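Local structure of protein (aminopeptidase) (Ochrobactrum anthropi, 1B65) at residues Ala343-Gly348 / Leu355-Asp360. The protein hydrolyses peptides as an L-aminopeptidase and also acts as a D-Ala-esterase/amidase, using a variant of the Ntn hydrolase fold. Residues are numbered along the deposited sequence; the frame is centred on the assembly and turned at random.
Sequences AEDMGG and LVQAID
Asp345 OD1 takes two hydrogen bonds, one from the backbone N of Ala358 at 2.8 Å and one from a water that also donates to Ala358 O. The N-H points almost straight at the oxygen (169°), yet it arrives from above the carboxylate, 49° out of its plane. With CG turned anti to its own carbonyl carbon, the carboxylate swings across to the loop that follows strand 355-356 and lies over Gln357 CA, 3.4 Å from OD1. An aspartate suits this place because its short side chain can take up the N-H of Ala358, where the ladder of main-chain bonds has already ended. Its second oxygen, OD2, receives a bond from another water, which accepts from Gln357 NE2; the two side chains run side by side, their carboxylate and amide planes 66° apart, and this water joins their ends.

Next to this polar cluster, Met346 and Val356 form an antiparallel hydrogen-bonded pair, N to O in both directions at 2.9 Å. Both side chains lie on one face of the ribbon, against Lys192. Gly347 faces Leu355 as a non-hydrogen-bonded pair; its positive phi and its place close against Leu355 CA suit glycine. Leu355 CD1 lies 3.7 Å from Gly347 O. Ala358 points its methyl group at the other segment, where CB sits 3.2 Å from Ala343 O, a close fit for a side chain ending at CB.

The centre of this contact lies about 20 Å from the centre of the chain. The hairpin of strands 346-347 and 355-356 follows helix 322-342, which ends just before Ala343, packs beside strand 191-192, and leads through Gln357-Ile359 to Asp360, the N-cap of helix 361-370, whose OD2 accepts from Arg363 N.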
loop_
_atom_site.group_PDB
_atom_site.type_symbol
_atom_site.label_atom_id
_atom_site.label_comp_id
_atom_site.label_asym_id
_atom_site.label_seq_id
_atom_site.Cartn_x
_atom_site.Cartn_y
_atom_site.Cartn_z
ATOM N N ALA A 343 13.029 -21.607 25.823
ATOM C CA ALA A 343 12.970 -22.830 25.022
ATOM C C ALA A 343 13.826 -23.965 25.588
ATOM O O ALA A 343 14.781 -23.749 26.329
ATOM C CB ALA A 343 13.443 -22.592 23.578
ATOM N N GLU A 344 13.447 -25.192 25.255
ATOM C CA GLU A 344 14.185 -26.395 25.621
ATOM C C GLU A 344 14.543 -27.198 24.371
ATOM O O GLU A 344 13.798 -27.179 23.379
ATOM C CB GLU A 344 13.297 -27.296 26.503
ATOM C CG GLU A 344 12.920 -26.575 27.803
ATOM C CD GLU A 344 11.702 -27.201 28.458
ATOM O OE1 GLU A 344 10.601 -27.186 27.841
ATOM O OE2 GLU A 344 11.844 -27.700 29.593
ATOM N N ASP A 345 15.608 -28.009 24.482
ATOM C CA ASP A 345 16.014 -28.838 23.354
ATOM C C ASP A 345 14.850 -29.653 22.845
ATOM O O ASP A 345 14.024 -30.117 23.638
ATOM C CB ASP A 345 17.119 -29.819 23.769
ATOM C CG ASP A 345 18.437 -29.140 24.007
ATOM O OD1 ASP A 345 18.525 -27.943 24.321
ATOM O OD2 ASP A 345 19.464 -29.878 23.854
ATOM N N MET A 346 14.881 -29.953 21.544
ATOM C CA MET A 346 13.786 -30.748 20.980
ATOM C C MET A 346 14.322 -31.543 19.806
ATOM O O MET A 346 15.196 -31.042 19.102
ATOM C CB MET A 346 12.644 -29.796 20.529
ATOM C CG MET A 346 11.468 -30.631 19.954
ATOM S SD MET A 346 10.097 -29.512 19.599
ATOM C CE MET A 346 9.440 -29.201 21.223
ATOM N N GLY A 347 13.878 -32.775 19.629
ATOM C CA GLY A 347 14.377 -33.541 18.479
ATOM C C GLY A 347 15.422 -34.562 18.933
ATOM O O GLY A 347 15.474 -34.945 20.122
ATOM N N GLY A 348 16.191 -35.051 17.959
ATOM C CA GLY A 348 17.228 -36.035 18.290
ATOM C C GLY A 348 16.729 -37.444 18.452
ATOM O O GLY A 348 17.527 -38.293 18.908
ATOM N N LEU A 355 18.538 -32.366 15.838
ATOM C CA LEU A 355 18.415 -32.120 17.257
ATOM C C LEU A 355 18.568 -30.584 17.347
ATOM O O LEU A 355 19.616 -30.050 16.976
ATOM C CB LEU A 355 19.518 -32.747 18.111
ATOM C CG LEU A 355 19.626 -32.296 19.571
ATOM C CD1 LEU A 355 18.375 -32.683 20.344
ATOM C CD2 LEU A 355 20.865 -32.929 20.226
ATOM N N VAL A 356 17.509 -29.950 17.843
ATOM C CA VAL A 356 17.648 -28.486 17.964
ATOM C C VAL A 356 17.898 -28.164 19.440
ATOM O O VAL A 356 17.030 -28.500 20.243
ATOM C CB VAL A 356 16.383 -27.769 17.448
ATOM C CG1 VAL A 356 16.519 -26.277 17.709
ATOM C CG2 VAL A 356 16.284 -28.033 15.942
ATOM N N GLN A 357 19.040 -27.533 19.692
ATOM C CA GLN A 357 19.350 -27.178 21.074
ATOM C C GLN A 357 18.867 -25.773 21.450
ATOM O O GLN A 357 18.980 -24.836 20.662
ATOM C CB GLN A 357 20.875 -27.224 21.269
ATOM C CG GLN A 357 21.543 -28.568 20.984
ATOM C CD GLN A 357 23.058 -28.500 20.968
ATOM O OE1 GLN A 357 23.729 -28.637 19.928
ATOM N NE2 GLN A 357 23.708 -28.267 22.123
ATOM N N ALA A 358 18.473 -25.604 22.708
ATOM C CA ALA A 358 18.189 -24.292 23.274
ATOM C C ALA A 358 19.514 -23.622 23.603
ATOM O O ALA A 358 20.530 -24.314 23.877
ATOM C CB ALA A 358 17.345 -24.495 24.545
ATOM N N ILE A 359 19.645 -22.310 23.476
ATOM C CA ILE A 359 20.882 -21.615 23.762
ATOM C C ILE A 359 21.248 -21.869 25.236
ATOM O O ILE A 359 20.396 -21.887 26.136
ATOM C CB ILE A 359 20.820 -20.106 23.465
ATOM C CG1 ILE A 359 22.195 -19.464 23.589
ATOM C CG2 ILE A 359 19.786 -19.482 24.403
ATOM C CD1 ILE A 359 22.244 -18.065 22.927
ATOM N N ASP A 360 22.540 -22.178 25.406
ATOM C CA ASP A 360 23.044 -22.494 26.740
ATOM C C ASP A 360 23.215 -21.237 27.575
ATOM O O ASP A 360 23.904 -20.316 27.127
ATOM C CB ASP A 360 24.400 -23.197 26.595
ATOM C CG ASP A 360 24.833 -23.626 28.013
ATOM O OD1 ASP A 360 24.256 -24.579 28.547
ATOM O OD2 ASP A 360 25.704 -22.979 28.563
HETATM O O HOH W 1 22.142 -29.008 24.128
HETATM O O HOH W 2 20.747 -26.656 25.696
#